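PDB 3IEG: DnaJ homolog subfamily C member 3 from Mus musculus, which acts as a co-chaperone in the endoplasmic reticulum stress response, binding misfolded proteins, stimulating the ATPase of HSC70 and inhibiting the kinase GCN2. Local coordinates for residues V151-F164 / A173-S185. Sequence-based numbering, arbitrary orientation.
Sequences VWDAELRELRAECF and AISDLKAASKLKS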
ATOM      1  N   VAL A 151       1.746  -6.327  15.919  1.00 30.51           N
ATOM      2  CA  VAL A 151       0.936  -5.911  14.781  1.00 30.13           C
ATOM      3  C   VAL A 151       0.945  -4.398  14.565  1.00 30.08           C
ATOM      4  O   VAL A 151       0.622  -3.930  13.475  1.00 30.92           O
ATOM      5  CB  VAL A 151      -0.532  -6.440  14.888  1.00 30.35           C
ATOM      6  CG1 VAL A 151      -0.590  -7.965  14.683  1.00 30.14           C
ATOM      7  CG2 VAL A 151      -1.168  -6.058  16.232  1.00 30.23           C
ATOM      8  N   TRP A 152       1.317  -3.636  15.586  1.00 29.42           N
ATOM      9  CA  TRP A 152       1.360  -2.182  15.468  1.00 29.11           C
ATOM     10  C   TRP A 152       2.801  -1.655  15.407  1.00 29.40           C
ATOM     11  O   TRP A 152       3.058  -0.468  15.633  1.00 29.21           O
ATOM     12  CB  TRP A 152       0.576  -1.512  16.607  1.00 28.59           C
ATOM     13  CG  TRP A 152      -0.856  -1.980  16.744  1.00 27.87           C
ATOM     14  CD1 TRP A 152      -1.688  -2.419  15.741  1.00 27.38           C
ATOM     15  CD2 TRP A 152      -1.620  -2.038  17.947  1.00 26.78           C
ATOM     16  NE1 TRP A 152      -2.916  -2.758  16.256  1.00 27.03           N
ATOM     17  CE2 TRP A 152      -2.904  -2.533  17.608  1.00 27.01           C
ATOM     18  CE3 TRP A 152      -1.346  -1.727  19.286  1.00 27.10           C
ATOM     19  CZ2 TRP A 152      -3.908  -2.725  18.559  1.00 26.94           C
ATOM     20  CZ3 TRP A 152      -2.350  -1.920  20.239  1.00 27.26           C
ATOM     21  CH2 TRP A 152      -3.614  -2.417  19.865  1.00 27.67           C
ATOM     22  N   ASP A 153       3.732  -2.553  15.102  1.00 29.46           N
ATOM     23  CA  ASP A 153       5.120  -2.192  14.911  1.00 29.96           C
ATOM     24  C   ASP A 153       5.292  -1.633  13.500  1.00 30.25           C
ATOM     25  O   ASP A 153       5.405  -2.380  12.523  1.00 30.43           O
ATOM     26  CB  ASP A 153       6.002  -3.417  15.132  1.00 30.09           C
ATOM     27  CG  ASP A 153       7.488  -3.083  15.190  1.00 31.22           C
ATOM     28  OD1 ASP A 153       7.947  -2.148  14.497  1.00 33.25           O
ATOM     29  OD2 ASP A 153       8.209  -3.778  15.927  1.00 31.46           O
ATOM     30  N   ALA A 154       5.294  -0.311  13.394  1.00 30.44           N
ATOM     31  CA  ALA A 154       5.338   0.336  12.091  1.00 30.34           C
ATOM     32  C   ALA A 154       6.676   0.130  11.394  1.00 30.44           C
ATOM     33  O   ALA A 154       6.710  -0.129  10.201  1.00 30.41           O
ATOM     34  CB  ALA A 154       5.007   1.822  12.208  1.00 30.00           C
ATOM     35  N   GLU A 155       7.774   0.227  12.137  1.00 30.90           N
ATOM     36  CA  GLU A 155       9.104   0.215  11.520  1.00 31.67           C
ATOM     37  C   GLU A 155       9.487  -1.166  10.954  1.00 31.58           C
ATOM     38  O   GLU A 155      10.142  -1.250   9.910  1.00 32.15           O
ATOM     39  CB  GLU A 155      10.210   0.741  12.462  1.00 31.62           C
ATOM     40  CG  GLU A 155       9.780   1.660  13.639  1.00 35.09           C
ATOM     41  CD  GLU A 155       8.830   2.796  13.263  1.00 37.71           C
ATOM     42  OE1 GLU A 155       9.250   3.698  12.520  1.00 38.59           O
ATOM     43  OE2 GLU A 155       7.666   2.787  13.735  1.00 38.43           O
ATOM     44  N   LEU A 156       9.080  -2.241  11.625  1.00 31.34           N
ATOM     45  CA  LEU A 156       9.360  -3.593  11.141  1.00 30.91           C
ATOM     46  C   LEU A 156       8.517  -3.917   9.925  1.00 31.15           C
ATOM     47  O   LEU A 156       8.937  -4.659   9.051  1.00 31.12           O
ATOM     48  CB  LEU A 156       9.145  -4.628  12.238  1.00 30.76           C
ATOM     49  CG  LEU A 156      10.165  -4.614  13.372  1.00 30.08           C
ATOM     50  CD1 LEU A 156      10.060  -5.912  14.162  1.00 30.02           C
ATOM     51  CD2 LEU A 156      11.585  -4.413  12.841  1.00 29.14           C
ATOM     52  N   ARG A 157       7.318  -3.348   9.893  1.00 31.62           N
ATOM     53  CA  ARG A 157       6.471  -3.318   8.712  1.00 32.06           C
ATOM     54  C   ARG A 157       7.189  -2.674   7.528  1.00 31.96           C
ATOM     55  O   ARG A 157       7.204  -3.216   6.430  1.00 32.05           O
ATOM     56  CB  ARG A 157       5.228  -2.488   9.012  1.00 32.45           C
ATOM     57  CG  ARG A 157       4.086  -2.755   8.108  1.00 33.22           C
ATOM     58  CD  ARG A 157       3.286  -3.857   8.709  1.00 36.20           C
ATOM     59  NE  ARG A 157       2.312  -4.360   7.763  1.00 39.03           N
ATOM     60  CZ  ARG A 157       1.221  -5.001   8.132  1.00 39.17           C
ATOM     61  NH1 ARG A 157       0.997  -5.192   9.423  1.00 39.21           N
ATOM     62  NH2 ARG A 157       0.370  -5.439   7.216  1.00 40.64           N
ATOM     63  N   GLU A 158       7.761  -1.502   7.758  1.00 31.89           N
ATOM     64  CA  GLU A 158       8.490  -0.807   6.715  1.00 32.29           C
ATOM     65  C   GLU A 158       9.748  -1.560   6.308  1.00 31.38           C
ATOM     66  O   GLU A 158      10.102  -1.541   5.139  1.00 31.61           O
ATOM     67  CB  GLU A 158       8.824   0.621   7.140  1.00 32.20           C
ATOM     68  CG  GLU A 158       7.592   1.511   7.292  1.00 33.88           C
ATOM     69  CD  GLU A 158       7.935   2.936   7.695  1.00 34.26           C
ATOM     70  OE1 GLU A 158       8.827   3.122   8.546  1.00 38.19           O
ATOM     71  OE2 GLU A 158       7.318   3.877   7.157  1.00 37.86           O
ATOM     72  N   LEU A 159      10.405  -2.223   7.260  1.00 30.59           N
ATOM     73  CA  LEU A 159      11.572  -3.043   6.963  1.00 30.05           C
ATOM     74  C   LEU A 159      11.232  -4.234   6.071  1.00 29.96           C
ATOM     75  O   LEU A 159      11.988  -4.559   5.161  1.00 30.14           O
ATOM     76  CB  LEU A 159      12.260  -3.526   8.238  1.00 30.36           C
ATOM     77  CG  LEU A 159      13.537  -4.371   8.027  1.00 30.05           C
ATOM     78  CD1 LEU A 159      14.709  -3.505   7.593  1.00 29.70           C
ATOM     79  CD2 LEU A 159      13.895  -5.136   9.278  1.00 29.40           C
ATOM     80  N   ARG A 160      10.097  -4.873   6.324  1.00 29.70           N
ATOM     81  CA  ARG A 160       9.609  -5.934   5.451  1.00 30.05           C
ATOM     82  C   ARG A 160       9.317  -5.394   4.050  1.00 30.57           C
ATOM     83  O   ARG A 160       9.548  -6.080   3.057  1.00 30.73           O
ATOM     84  CB  ARG A 160       8.353  -6.592   6.029  1.00 30.01           C
ATOM     85  CG  ARG A 160       8.015  -7.932   5.394  1.00 29.38           C
ATOM     86  CD  ARG A 160       6.528  -8.061   5.174  1.00 30.09           C
ATOM     87  NE  ARG A 160       5.883  -8.976   6.099  1.00 30.64           N
ATOM     88  CZ  ARG A 160       4.625  -8.876   6.515  1.00 30.48           C
ATOM     89  NH1 ARG A 160       3.849  -7.874   6.127  1.00 29.68           N
ATOM     90  NH2 ARG A 160       4.150  -9.779   7.358  1.00 31.93           N
ATOM     91  N   ALA A 161       8.814  -4.165   3.977  1.00 30.73           N
ATOM     92  CA  ALA A 161       8.562  -3.530   2.698  1.00 31.52           C
ATOM     93  C   ALA A 161       9.869  -3.364   1.912  1.00 32.11           C
ATOM     94  O   ALA A 161       9.925  -3.685   0.722  1.00 31.92           O
ATOM     95  CB  ALA A 161       7.855  -2.195   2.889  1.00 31.52           C
ATOM     96  N   GLU A 162      10.920  -2.896   2.590  1.00 32.83           N
ATOM     97  CA  GLU A 162      12.245  -2.813   1.998  1.00 33.46           C
ATOM     98  C   GLU A 162      12.628  -4.161   1.416  1.00 33.61           C
ATOM     99  O   GLU A 162      13.196  -4.232   0.325  1.00 33.64           O
ATOM    100  CB  GLU A 162      13.291  -2.439   3.041  1.00 33.92           C
ATOM    101  CG  GLU A 162      13.667  -0.977   3.154  1.00 36.71           C
ATOM    102  CD  GLU A 162      13.758  -0.268   1.812  1.00 40.19           C
ATOM    103  OE1 GLU A 162      14.710  -0.510   1.020  1.00 41.47           O
ATOM    104  OE2 GLU A 162      12.859   0.549   1.562  1.00 40.34           O
ATOM    105  N   CYS A 163      12.330  -5.238   2.138  1.00 33.58           N
ATOM    106  CA  CYS A 163      12.694  -6.563   1.645  1.00 33.90           C
ATOM    107  C   CYS A 163      11.993  -6.818   0.332  1.00 33.97           C
ATOM    108  O   CYS A 163      12.589  -7.305  -0.621  1.00 33.97           O
ATOM    109  CB  CYS A 163      12.324  -7.652   2.646  1.00 33.64           C
ATOM    110  SG  CYS A 163      13.376  -7.669   4.061  1.00 34.41           S
ATOM    111  N   PHE A 164      10.719  -6.457   0.292  1.00 34.35           N
ATOM    112  CA  PHE A 164       9.907  -6.723  -0.860  1.00 34.74           C
ATOM    113  C   PHE A 164      10.378  -5.921  -2.055  1.00 35.02           C
ATOM    114  O   PHE A 164      10.420  -6.464  -3.158  1.00 35.07           O
ATOM    115  CB  PHE A 164       8.424  -6.475  -0.565  1.00 34.63           C
ATOM    116  CG  PHE A 164       7.757  -7.598   0.186  1.00 35.18           C
ATOM    117  CD1 PHE A 164       6.877  -7.325   1.233  1.00 35.57           C
ATOM    118  CD2 PHE A 164       8.003  -8.936  -0.154  1.00 34.79           C
ATOM    119  CE1 PHE A 164       6.258  -8.372   1.932  1.00 35.63           C
ATOM    120  CE2 PHE A 164       7.390  -9.975   0.539  1.00 34.06           C
ATOM    121  CZ  PHE A 164       6.522  -9.695   1.584  1.00 34.29           C
ATOM    122  N   ALA A 173       5.361  -4.395  -1.395  1.00 36.74           N
ATOM    123  CA  ALA A 173       5.949  -3.295  -0.647  1.00 36.53           C
ATOM    124  C   ALA A 173       4.969  -2.140  -0.449  1.00 36.60           C
ATOM    125  O   ALA A 173       4.810  -1.660   0.668  1.00 36.40           O
ATOM    126  CB  ALA A 173       7.224  -2.826  -1.322  1.00 36.07           C
ATOM    127  N   ILE A 174       4.297  -1.707  -1.518  1.00 37.23           N
ATOM    128  CA  ILE A 174       3.273  -0.649  -1.408  1.00 37.77           C
ATOM    129  C   ILE A 174       2.267  -0.999  -0.321  1.00 37.45           C
ATOM    130  O   ILE A 174       1.884  -0.147   0.484  1.00 38.09           O
ATOM    131  CB  ILE A 174       2.529  -0.329  -2.765  1.00 38.20           C
ATOM    132  CG1 ILE A 174       1.762  -1.547  -3.313  1.00 40.63           C
ATOM    133  CG2 ILE A 174       3.509   0.171  -3.848  1.00 37.86           C
ATOM    134  CD1 ILE A 174       0.201  -1.614  -3.034  1.00 43.66           C
ATOM    135  N   SER A 175       1.863  -2.263  -0.286  1.00 36.67           N
ATOM    136  CA  SER A 175       0.848  -2.716   0.647  1.00 36.14           C
ATOM    137  C   SER A 175       1.310  -2.632   2.100  1.00 35.60           C
ATOM    138  O   SER A 175       0.571  -2.180   2.970  1.00 35.20           O
ATOM    139  CB  SER A 175       0.428  -4.137   0.300  1.00 36.14           C
ATOM    140  OG  SER A 175      -0.224  -4.719   1.400  1.00 36.76           O
ATOM    141  N   ASP A 176       2.541  -3.063   2.351  1.00 35.26           N
ATOM    142  CA  ASP A 176       3.123  -2.957   3.680  1.00 34.99           C
ATOM    143  C   ASP A 176       3.310  -1.520   4.113  1.00 34.59           C
ATOM    144  O   ASP A 176       3.106  -1.196   5.276  1.00 34.57           O
ATOM    145  CB  ASP A 176       4.462  -3.674   3.738  1.00 35.30           C
ATOM    146  CG  ASP A 176       4.330  -5.133   4.145  1.00 36.58           C
ATOM    147  OD1 ASP A 176       3.234  -5.565   4.594  1.00 37.80           O
ATOM    148  OD2 ASP A 176       5.345  -5.847   4.011  1.00 37.23           O
ATOM    149  N   LEU A 177       3.693  -0.661   3.172  1.00 34.32           N
ATOM    150  CA  LEU A 177       3.870   0.757   3.459  1.00 33.84           C
ATOM    151  C   LEU A 177       2.547   1.456   3.728  1.00 34.14           C
ATOM    152  O   LEU A 177       2.484   2.352   4.570  1.00 34.24           O
ATOM    153  CB  LEU A 177       4.632   1.449   2.340  1.00 33.36           C
ATOM    154  CG  LEU A 177       6.093   1.031   2.207  1.00 32.52           C
ATOM    155  CD1 LEU A 177       6.586   1.386   0.814  1.00 33.09           C
ATOM    156  CD2 LEU A 177       6.957   1.662   3.276  1.00 30.23           C
ATOM    157  N   LYS A 178       1.494   1.038   3.032  1.00 34.51           N
ATOM    158  CA  LYS A 178       0.165   1.576   3.282  1.00 35.20           C
ATOM    159  C   LYS A 178      -0.300   1.171   4.670  1.00 35.36           C
ATOM    160  O   LYS A 178      -0.764   2.018   5.440  1.00 35.36           O
ATOM    161  CB  LYS A 178      -0.845   1.126   2.224  1.00 35.37           C
ATOM    162  CG  LYS A 178      -0.787   1.899   0.925  1.00 36.47           C
ATOM    163  CD  LYS A 178      -1.969   1.529   0.027  1.00 38.45           C
ATOM    164  CE  LYS A 178      -2.071   2.444  -1.186  1.00 38.68           C
ATOM    165  NZ  LYS A 178      -2.177   3.887  -0.795  1.00 39.38           N
ATOM    166  N   ALA A 179      -0.156  -0.114   4.999  1.00 35.70           N
ATOM    167  CA  ALA A 179      -0.498  -0.593   6.341  1.00 36.01           C
ATOM    168  C   ALA A 179       0.255   0.206   7.407  1.00 36.57           C
ATOM    169  O   ALA A 179      -0.352   0.706   8.348  1.00 36.91           O
ATOM    170  CB  ALA A 179      -0.231  -2.073   6.474  1.00 35.64           C
ATOM    171  N   ALA A 180       1.564   0.364   7.216  1.00 37.30           N
ATOM    172  CA  ALA A 180       2.428   1.114   8.128  1.00 38.38           C
ATOM    173  C   ALA A 180       1.996   2.558   8.332  1.00 39.33           C
ATOM    174  O   ALA A 180       2.174   3.112   9.420  1.00 39.57           O
ATOM    175  CB  ALA A 180       3.869   1.085   7.631  1.00 38.36           C
ATOM    176  N   SER A 181       1.453   3.164   7.278  1.00 40.34           N
ATOM    177  CA  SER A 181       1.034   4.564   7.307  1.00 41.24           C
ATOM    178  C   SER A 181      -0.189   4.772   8.193  1.00 42.08           C
ATOM    179  O   SER A 181      -0.358   5.828   8.788  1.00 41.82           O
ATOM    180  CB  SER A 181       0.758   5.074   5.888  1.00 41.06           C
ATOM    181  OG  SER A 181      -0.292   4.344   5.289  1.00 40.13           O
ATOM    182  N   LYS A 182      -1.031   3.749   8.276  1.00 43.42           N
ATOM    183  CA  LYS A 182      -2.192   3.763   9.160  1.00 45.12           C
ATOM    184  C   LYS A 182      -1.823   3.660  10.652  1.00 45.74           C
ATOM    185  O   LYS A 182      -2.666   3.884  11.507  1.00 45.99           O
ATOM    186  CB  LYS A 182      -3.159   2.636   8.772  1.00 45.20           C
ATOM    187  CG  LYS A 182      -3.976   2.929   7.522  1.00 47.30           C
ATOM    188  CD  LYS A 182      -4.459   1.647   6.858  1.00 51.22           C
ATOM    189  CE  LYS A 182      -4.873   1.912   5.397  1.00 54.15           C
ATOM    190  NZ  LYS A 182      -4.567   0.750   4.483  1.00 55.58           N
ATOM    191  N   LEU A 183      -0.572   3.327  10.959  1.00 46.72           N
ATOM    192  CA  LEU A 183      -0.148   3.087  12.342  1.00 47.67           C
ATOM    193  C   LEU A 183       0.638   4.261  12.891  1.00 48.66           C
ATOM    194  O   LEU A 183       0.695   4.459  14.098  1.00 48.82           O
ATOM    195  CB  LEU A 183       0.702   1.812  12.437  1.00 47.33           C
ATOM    196  CG  LEU A 183       0.067   0.502  11.953  1.00 46.35           C
ATOM    197  CD1 LEU A 183       1.122  -0.550  11.687  1.00 45.55           C
ATOM    198  CD2 LEU A 183      -0.958  -0.004  12.934  1.00 44.71           C
ATOM    199  N   LYS A 184       1.240   5.027  11.987  1.00 49.89           N
ATOM    200  CA  LYS A 184       2.100   6.161  12.314  1.00 51.08           C
ATOM    201  C   LYS A 184       1.448   7.443  11.761  1.00 51.48           C
ATOM    202  O   LYS A 184       0.650   7.382  10.824  1.00 51.56           O
ATOM    203  CB  LYS A 184       3.482   5.941  11.672  1.00 51.34           C
ATOM    204  CG  LYS A 184       4.673   6.356  12.529  1.00 53.52           C
ATOM    205  CD  LYS A 184       4.937   7.868  12.469  1.00 57.08           C
ATOM    206  CE  LYS A 184       5.295   8.466  13.843  1.00 58.01           C
ATOM    207  NZ  LYS A 184       6.742   8.291  14.180  1.00 58.59           N
ATOM    208  N   SER A 185       1.770   8.599  12.337  1.00 52.00           N
ATOM    209  CA  SER A 185       1.302   9.881  11.788  1.00 52.12           C
ATOM    210  C   SER A 185       2.311  10.447  10.767  1.00 52.24           C
ATOM    211  O   SER A 185       1.941  10.765   9.626  1.00 52.32           O
ATOM    212  CB  SER A 185       1.008  10.893  12.904  1.00 52.06           C
ATOM    213  OG  SER A 185       2.181  11.594  13.297  1.00 52.28           O
TER
HETATM  214  O   HOH W   1       6.794   5.071  14.767  1.00 59.73           O
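A161 and D176 mark the tightly packed part of this contact: A161 CB lies against CB of D176 and 3.7 Å from L177 CG, while the A173 methyl sits by CB of F164. Alanines on both helices (A154, A161, A173, A180) are consistent with the close approach of the axes, 8.3 Å. The D176 side chain enters as a knob among R157, R160, A161 and F164. R160 approaches edge-on, its guanidinium tilted 20° from the carboxylate, with NH1 2.8 Å from D176 OD1 in a salt bridge; its NH2 continues to D144 on helix 136-149. The two helices, antiparallel at 167°, are the helical hairpin of TPR 5. With CG anti to the backbone N (chi1 -160°), R157 sets CG by the A180 methyl; a bend at chi2 then brings one guanidinium face over the A179 methyl. R157 NE stands 3.5 Å from D176 OD1, the planes nearly perpendicular. A leucine in place of R157 would probably cost D176 one of its two arginine partners in this contact and leave the A179 methyl without its guanidinium cover. Toward the 151-154 end the contact loosens: L183 CD2 touches W152 CD1 at 3.8 Å, and on the solvent side a water links E155 OE2 to K184 NZ.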